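Local coordinates for protein phosphonomutase (Burkholderia cenocepacia J2315, PDB 4MG4) that is a phosphonomutase, an enzyme of a family built on the TIM-barrel fold, with eight parallel strands closed into a barrel, at residues A159-F164 and L195-L200. Sequence-based numbering, arbitrary orientation.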
ATOM      1  N   ALA A 159     -13.773 -15.235  16.503  1.00  8.54           N
ATOM      2  CA  ALA A 159     -14.915 -14.396  16.850  1.00  8.66           C
ATOM      3  C   ALA A 159     -14.441 -13.264  17.721  1.00  8.96           C
ATOM      4  O   ALA A 159     -13.939 -13.493  18.829  1.00  9.64           O
ATOM      5  CB  ALA A 159     -16.015 -15.196  17.600  1.00  8.67           C
ATOM      6  N   ARG A 160     -14.527 -12.047  17.188  1.00  9.49           N
ATOM      7  CA  ARG A 160     -14.151 -10.849  17.890  1.00  9.92           C
ATOM      8  C   ARG A 160     -15.342 -10.327  18.667  1.00 10.19           C
ATOM      9  O   ARG A 160     -16.446 -10.211  18.135  1.00 10.95           O
ATOM     10  CB  ARG A 160     -13.757  -9.796  16.866  1.00 10.69           C
ATOM     11  CG  ARG A 160     -13.477  -8.467  17.517  1.00 11.46           C
ATOM     12  CD  ARG A 160     -12.870  -7.469  16.548  1.00 11.80           C
ATOM     13  NE  ARG A 160     -12.935  -6.136  17.101  1.00 13.16           N
ATOM     14  CZ  ARG A 160     -12.139  -5.110  16.738  1.00 16.46           C
ATOM     15  NH1 ARG A 160     -11.179  -5.286  15.834  1.00 16.86           N
ATOM     16  NH2 ARG A 160     -12.291  -3.917  17.323  1.00 17.71           N
ATOM     17  N   THR A 161     -15.130 -10.071  19.936  1.00 10.30           N
ATOM     18  CA  THR A 161     -16.154  -9.424  20.758  1.00 10.78           C
ATOM     19  C   THR A 161     -15.671  -8.053  21.170  1.00 12.05           C
ATOM     20  O   THR A 161     -14.500  -7.891  21.542  1.00 12.37           O
ATOM     21  CB  THR A 161     -16.610 -10.238  21.992  1.00 10.71           C
ATOM     22  OG1 THR A 161     -17.675  -9.532  22.619  1.00 10.99           O
ATOM     23  CG2 THR A 161     -15.522 -10.510  22.995  1.00 10.70           C
ATOM     24  N   ASP A 162     -16.555  -7.066  21.044  1.00 12.07           N
ATOM     25  CA  ASP A 162     -16.199  -5.697  21.389  1.00 13.08           C
ATOM     26  C   ASP A 162     -16.566  -5.259  22.797  1.00 13.65           C
ATOM     27  O   ASP A 162     -16.529  -4.061  23.076  1.00 15.30           O
ATOM     28  CB  ASP A 162     -16.766  -4.774  20.341  1.00 14.45           C
ATOM     29  CG  ASP A 162     -15.982  -4.801  19.045  1.00 15.21           C
ATOM     30  OD1 ASP A 162     -14.812  -5.225  19.000  1.00 17.06           O
ATOM     31  OD2 ASP A 162     -16.545  -4.359  18.031  1.00 20.49           O
ATOM     32  N   VAL A 163     -16.874  -6.189  23.697  1.00 13.02           N
ATOM     33  CA  VAL A 163     -17.274  -5.834  25.072  1.00 13.42           C
ATOM     34  C   VAL A 163     -16.285  -4.879  25.695  1.00 14.85           C
ATOM     35  O   VAL A 163     -16.694  -3.858  26.296  1.00 15.07           O
ATOM     36  CB  VAL A 163     -17.454  -7.081  25.966  1.00 13.42           C
ATOM     37  CG1 VAL A 163     -17.665  -6.709  27.448  1.00 13.48           C
ATOM     38  CG2 VAL A 163     -18.641  -7.872  25.477  1.00 13.59           C
ATOM     39  N   PHE A 164     -14.999  -5.217  25.637  1.00 14.21           N
ATOM     40  CA  PHE A 164     -13.985  -4.380  26.304  1.00 14.92           C
ATOM     41  C   PHE A 164     -13.608  -3.213  25.420  1.00 16.46           C
ATOM     42  O   PHE A 164     -13.311  -2.129  25.912  1.00 16.43           O
ATOM     43  CB  PHE A 164     -12.734  -5.208  26.696  1.00 14.71           C
ATOM     44  CG  PHE A 164     -12.889  -5.985  27.966  1.00 15.01           C
ATOM     45  CD1 PHE A 164     -12.711  -5.403  29.194  1.00 15.92           C
ATOM     46  CD2 PHE A 164     -13.216  -7.278  27.937  1.00 14.87           C
ATOM     47  CE1 PHE A 164     -12.866  -6.150  30.352  1.00 15.50           C
ATOM     48  CE2 PHE A 164     -13.326  -8.063  29.088  1.00 15.37           C
ATOM     49  CZ  PHE A 164     -13.165  -7.472  30.305  1.00 15.36           C
ATOM     50  N   LEU A 195     -11.378 -16.779  20.132  1.00  8.53           N
ATOM     51  CA  LEU A 195     -12.018 -15.579  20.684  1.00  9.38           C
ATOM     52  C   LEU A 195     -11.012 -14.450  20.662  1.00  9.11           C
ATOM     53  O   LEU A 195      -9.916 -14.604  21.231  1.00  9.79           O
ATOM     54  CB  LEU A 195     -12.418 -15.801  22.139  1.00 10.14           C
ATOM     55  CG  LEU A 195     -13.118 -14.665  22.879  1.00 10.96           C
ATOM     56  CD1 LEU A 195     -14.539 -14.517  22.291  1.00 11.46           C
ATOM     57  CD2 LEU A 195     -13.054 -14.954  24.369  1.00 11.14           C
ATOM     58  N   PHE A 196     -11.359 -13.321  20.081  1.00  9.05           N
ATOM     59  CA  PHE A 196     -10.528 -12.134  20.059  1.00  9.62           C
ATOM     60  C   PHE A 196     -11.214 -11.026  20.923  1.00 10.31           C
ATOM     61  O   PHE A 196     -12.376 -10.671  20.703  1.00  9.65           O
ATOM     62  CB  PHE A 196     -10.323 -11.669  18.613  1.00  9.64           C
ATOM     63  CG  PHE A 196      -9.535 -10.392  18.436  1.00 10.10           C
ATOM     64  CD1 PHE A 196      -8.463 -10.081  19.274  1.00 10.26           C
ATOM     65  CD2 PHE A 196      -9.812  -9.553  17.389  1.00 10.05           C
ATOM     66  CE1 PHE A 196      -7.663  -8.948  19.033  1.00 10.63           C
ATOM     67  CE2 PHE A 196      -9.091  -8.390  17.187  1.00 10.38           C
ATOM     68  CZ  PHE A 196      -8.014  -8.093  18.022  1.00 10.72           C
ATOM     69  N   VAL A 197     -10.485 -10.544  21.937  1.00 10.20           N
ATOM     70  CA  VAL A 197     -10.986  -9.548  22.886  1.00 11.31           C
ATOM     71  C   VAL A 197     -10.061  -8.299  22.838  1.00 12.08           C
ATOM     72  O   VAL A 197      -9.226  -8.120  23.723  1.00 12.59           O
ATOM     73  CB  VAL A 197     -11.089 -10.116  24.326  1.00 11.84           C
ATOM     74  CG1 VAL A 197     -11.804  -9.097  25.224  1.00 12.59           C
ATOM     75  CG2 VAL A 197     -11.856 -11.414  24.292  1.00 11.99           C
ATOM     76  N   PRO A 198     -10.217  -7.456  21.820  1.00 11.96           N
ATOM     77  CA  PRO A 198      -9.440  -6.224  21.796  1.00 13.22           C
ATOM     78  C   PRO A 198      -9.828  -5.276  22.885  1.00 13.79           C
ATOM     79  O   PRO A 198     -10.949  -5.354  23.436  1.00 16.16           O
ATOM     80  CB  PRO A 198      -9.762  -5.647  20.411  1.00 13.05           C
ATOM     81  CG  PRO A 198     -11.081  -6.208  20.024  1.00 13.19           C
ATOM     82  CD  PRO A 198     -11.040  -7.593  20.602  1.00 12.08           C
ATOM     83  N   GLY A 199      -8.907  -4.395  23.231  1.00 13.06           N
ATOM     84  CA  GLY A 199      -9.181  -3.429  24.259  1.00 14.19           C
ATOM     85  C   GLY A 199      -8.946  -3.897  25.657  1.00 14.32           C
ATOM     86  O   GLY A 199      -9.082  -3.121  26.590  1.00 17.66           O
ATOM     87  N   LEU A 200      -8.513  -5.133  25.812  1.00 14.53           N
ATOM     88  CA  LEU A 200      -8.248  -5.722  27.085  1.00 14.27           C
ATOM     89  C   LEU A 200      -6.727  -5.797  27.326  1.00 14.46           C
ATOM     90  O   LEU A 200      -6.016  -6.422  26.558  1.00 14.34           O
ATOM     91  CB  LEU A 200      -8.855  -7.123  27.119  1.00 14.44           C
ATOM     92  CG  LEU A 200      -8.649  -7.860  28.434  1.00 14.39           C
ATOM     93  CD1 LEU A 200      -9.260  -7.064  29.602  1.00 15.48           C
ATOM     94  CD2 LEU A 200      -9.148  -9.266  28.325  1.00 15.32           C
TER
HETATM   95  O   HOH W   1     -13.387  -6.396  23.510  1.00 10.59           O
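Ala-159 pairs with Leu-195 and Arg-160 with Phe-196 in parallel register: Phe-196 N donates to Ala-159 O (2.9 Å), and Thr-161 N to Phe-196 O (also 2.9 Å). Between these bonds, Arg-160 has CG anti to its backbone N (chi1 175°) and an extended chain that runs alongside the Phe-196 side chain, CD 3.8 Å from ring atom CD2. Its guanidinium stands nearly perpendicular to that ring, with Pro-198 CG over one face, 3.5 Å from NE. In the guanidinium plane, NE makes a salt bridge to the syn lone pair of Asp-162 OD1 (2.8 Å), which should fix the group's rotation. Thr-161 CG2 lies alongside Val-197 CG2 (4.0 Å), while its OG1 is hydrogen-bonded to Asp-123 OD2. Where the strands part, one water donates to Thr-161 O and Pro-198 O and accepts from Phe-164 N, bridging both loops. Leu-200, the last residue of the type II turn from Val-197, places CD1 over the centre of the Phe-164 ring, a CH-pi contact of 3.8 Å to the centroid. The contact joins the C-terminal ends of strands 156-160 and 194-196 and the loops that follow, with Thr-161 and Phe-164 against the connecting helix 174-190, Val-197 and Leu-200 against helix 203-212, and Phe-196 against strand 217-220.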